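PDB 2EUI: probable acetyltransferase from Pseudomonas aeruginosa PAO1, which probably transfers an acyl group, such as acetyl, to an acceptor that has yet to be identified, as a member of the GNAT acetyltransferase family. Local coordinates for residues Arg77-Asn82 with Lys104-Glu109. Sequence-based numbering, arbitrary orientation.
Sequences RVWILN and KQMARE
Met106, present as selenomethionine, reaches from the last turns of helix 92-109 to the indole of Trp79 on strand 76-86. Its CG lies anti to the backbone N (chi1 180°), which sends the chain off the helix toward the sheet, and two further bends lay the large, polarisable selenium over one ring face, toward its rim. Met106 SE sits 3.9 Å from the centroid of the Trp79 six-membered ring, 27° off its normal, a Met-aromatic contact in which the two side chains cross at roughly a right angle. A long, flexible side chain can settle on such a flat surface. Arg77 CD, from the same strand, lies over the opposite face, also toward the rim. One residue on, Ala107 meets the five-membered ring: its CB approaches Trp79 CD1 obliquely at 3.6 Å, and a methyl this small lets the helix come near the strand, with CA atoms of Trp79 and Ala107 6.7 Å apart. NE1 of the buried Trp79 donates to Thr110 OG1, just past the helix. Trp79 thus offers one face to the helix and its N-H to the residue after it, joining strand 76-86 to helix 92-109 in the beta-alpha-beta unit of the GNAT fold that strand 112-120 completes.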
loop_
_atom_site.group_PDB
_atom_site.type_symbol
_atom_site.label_atom_id
_atom_site.label_comp_id
_atom_site.label_asym_id
_atom_site.label_seq_id
_atom_site.Cartn_x
_atom_site.Cartn_y
_atom_site.Cartn_z
ATOM N N ARG A 77 5.244 10.801 -3.270
ATOM C CA ARG A 77 4.044 9.973 -3.341
ATOM C C ARG A 77 4.292 8.674 -4.115
ATOM O O ARG A 77 5.234 8.581 -4.894
ATOM C CB ARG A 77 2.930 10.779 -4.024
ATOM C CG ARG A 77 1.760 9.955 -4.546
ATOM C CD ARG A 77 0.796 9.597 -3.440
ATOM N NE ARG A 77 0.069 10.773 -2.973
ATOM C CZ ARG A 77 -0.706 10.778 -1.894
ATOM N NH1 ARG A 77 -0.839 9.670 -1.180
ATOM N NH2 ARG A 77 -1.356 11.878 -1.538
ATOM N N VAL A 78 3.450 7.677 -3.861
ATOM C CA VAL A 78 3.489 6.387 -4.542
ATOM C C VAL A 78 2.031 5.967 -4.682
ATOM O O VAL A 78 1.212 6.263 -3.806
ATOM C CB VAL A 78 4.202 5.287 -3.732
ATOM C CG1 VAL A 78 3.998 3.934 -4.409
ATOM C CG2 VAL A 78 5.669 5.591 -3.618
ATOM N N TRP A 79 1.698 5.292 -5.778
ATOM C CA TRP A 79 0.331 4.848 -5.982
ATOM C C TRP A 79 0.250 3.339 -6.108
ATOM O O TRP A 79 0.867 2.745 -6.988
ATOM C CB TRP A 79 -0.284 5.510 -7.223
ATOM C CG TRP A 79 -0.626 6.941 -7.006
ATOM C CD1 TRP A 79 0.088 8.030 -7.412
ATOM C CD2 TRP A 79 -1.722 7.445 -6.244
ATOM N NE1 TRP A 79 -0.489 9.182 -6.938
ATOM C CE2 TRP A 79 -1.602 8.850 -6.208
ATOM C CE3 TRP A 79 -2.788 6.844 -5.561
ATOM C CZ2 TRP A 79 -2.518 9.667 -5.537
ATOM C CZ3 TRP A 79 -3.697 7.659 -4.892
ATOM C CH2 TRP A 79 -3.550 9.052 -4.879
ATOM N N ILE A 80 -0.501 2.723 -5.202
ATOM C CA ILE A 80 -0.690 1.290 -5.219
ATOM C C ILE A 80 -1.908 1.053 -6.096
ATOM O O ILE A 80 -2.951 1.682 -5.911
ATOM C CB ILE A 80 -0.991 0.736 -3.817
ATOM C CG1 ILE A 80 0.140 1.084 -2.851
ATOM C CG2 ILE A 80 -1.171 -0.761 -3.884
ATOM C CD1 ILE A 80 -0.043 0.483 -1.469
ATOM N N LEU A 81 -1.769 0.158 -7.063
ATOM C CA LEU A 81 -2.863 -0.165 -7.960
ATOM C C LEU A 81 -3.352 -1.549 -7.574
ATOM O O LEU A 81 -2.722 -2.548 -7.904
ATOM C CB LEU A 81 -2.361 -0.166 -9.401
ATOM C CG LEU A 81 -3.340 -0.429 -10.545
ATOM C CD1 LEU A 81 -4.490 0.586 -10.522
ATOM C CD2 LEU A 81 -2.569 -0.342 -11.854
ATOM N N ASN A 82 -4.471 -1.613 -6.866
ATOM C CA ASN A 82 -4.999 -2.901 -6.437
ATOM C C ASN A 82 -5.976 -3.543 -7.411
ATOM O O ASN A 82 -5.810 -4.712 -7.763
ATOM C CB ASN A 82 -5.697 -2.771 -5.076
ATOM C CG ASN A 82 -6.370 -4.067 -4.637
ATOM O OD1 ASN A 82 -7.216 -4.073 -3.741
ATOM N ND2 ASN A 82 -5.989 -5.172 -5.267
ATOM N N LYS A 104 -2.687 6.440 -14.707
ATOM C CA LYS A 104 -1.261 6.732 -14.809
ATOM C C LYS A 104 -1.019 8.231 -14.967
ATOM O O LYS A 104 -0.083 8.782 -14.381
ATOM C CB LYS A 104 -0.627 5.980 -15.981
ATOM C CG LYS A 104 0.869 6.218 -16.078
ATOM C CD LYS A 104 1.556 5.378 -17.138
ATOM C CE LYS A 104 3.011 5.841 -17.281
ATOM N NZ LYS A 104 3.780 5.132 -18.349
ATOM N N GLN A 105 -1.862 8.894 -15.753
ATOM C CA GLN A 105 -1.714 10.327 -15.949
ATOM C C GLN A 105 -1.937 11.036 -14.623
ATOM O O GLN A 105 -1.394 12.114 -14.387
ATOM C CB GLN A 105 -2.704 10.838 -16.999
ATOM C CG GLN A 105 -2.497 10.234 -18.392
ATOM C CD GLN A 105 -1.249 10.759 -19.113
ATOM O OE1 GLN A 105 -1.318 11.731 -19.881
ATOM N NE2 GLN A 105 -0.105 10.116 -18.865
HETATM N N MSE A 106 -2.733 10.432 -13.748
HETATM C CA MSE A 106 -2.973 11.045 -12.449
HETATM C C MSE A 106 -1.713 10.932 -11.602
HETATM O O MSE A 106 -1.292 11.915 -11.003
HETATM C CB MSE A 106 -4.155 10.386 -11.739
HETATM C CG MSE A 106 -4.462 10.972 -10.366
HETATM SE SE MSE A 106 -3.758 9.940 -8.896
HETATM C CE MSE A 106 -2.113 10.793 -8.707
ATOM N N ALA A 107 -1.108 9.744 -11.561
ATOM C CA ALA A 107 0.113 9.540 -10.782
ATOM C C ALA A 107 1.166 10.571 -11.188
ATOM O O ALA A 107 1.835 11.172 -10.338
ATOM C CB ALA A 107 0.652 8.125 -10.990
ATOM N N ARG A 108 1.303 10.766 -12.497
ATOM C CA ARG A 108 2.247 11.728 -13.041
ATOM C C ARG A 108 1.862 13.101 -12.522
ATOM O O ARG A 108 2.672 13.791 -11.912
ATOM C CB ARG A 108 2.204 11.724 -14.575
ATOM C CG ARG A 108 2.802 10.479 -15.216
ATOM C CD ARG A 108 2.958 10.664 -16.719
ATOM N NE ARG A 108 3.581 9.511 -17.376
ATOM C CZ ARG A 108 4.824 9.082 -17.142
ATOM N NH1 ARG A 108 5.591 9.712 -16.255
ATOM N NH2 ARG A 108 5.306 8.028 -17.804
ATOM N N GLU A 109 0.614 13.492 -12.753
ATOM C CA GLU A 109 0.140 14.790 -12.299
ATOM C C GLU A 109 0.445 15.075 -10.822
ATOM O O GLU A 109 0.635 16.225 -10.435
ATOM C CB GLU A 109 -1.363 14.899 -12.544
ATOM C CG GLU A 109 -1.745 15.097 -14.003
ATOM C CD GLU A 109 -3.253 15.043 -14.227
ATOM O OE1 GLU A 109 -4.005 15.529 -13.345
ATOM O OE2 GLU A 109 -3.678 14.526 -15.290
#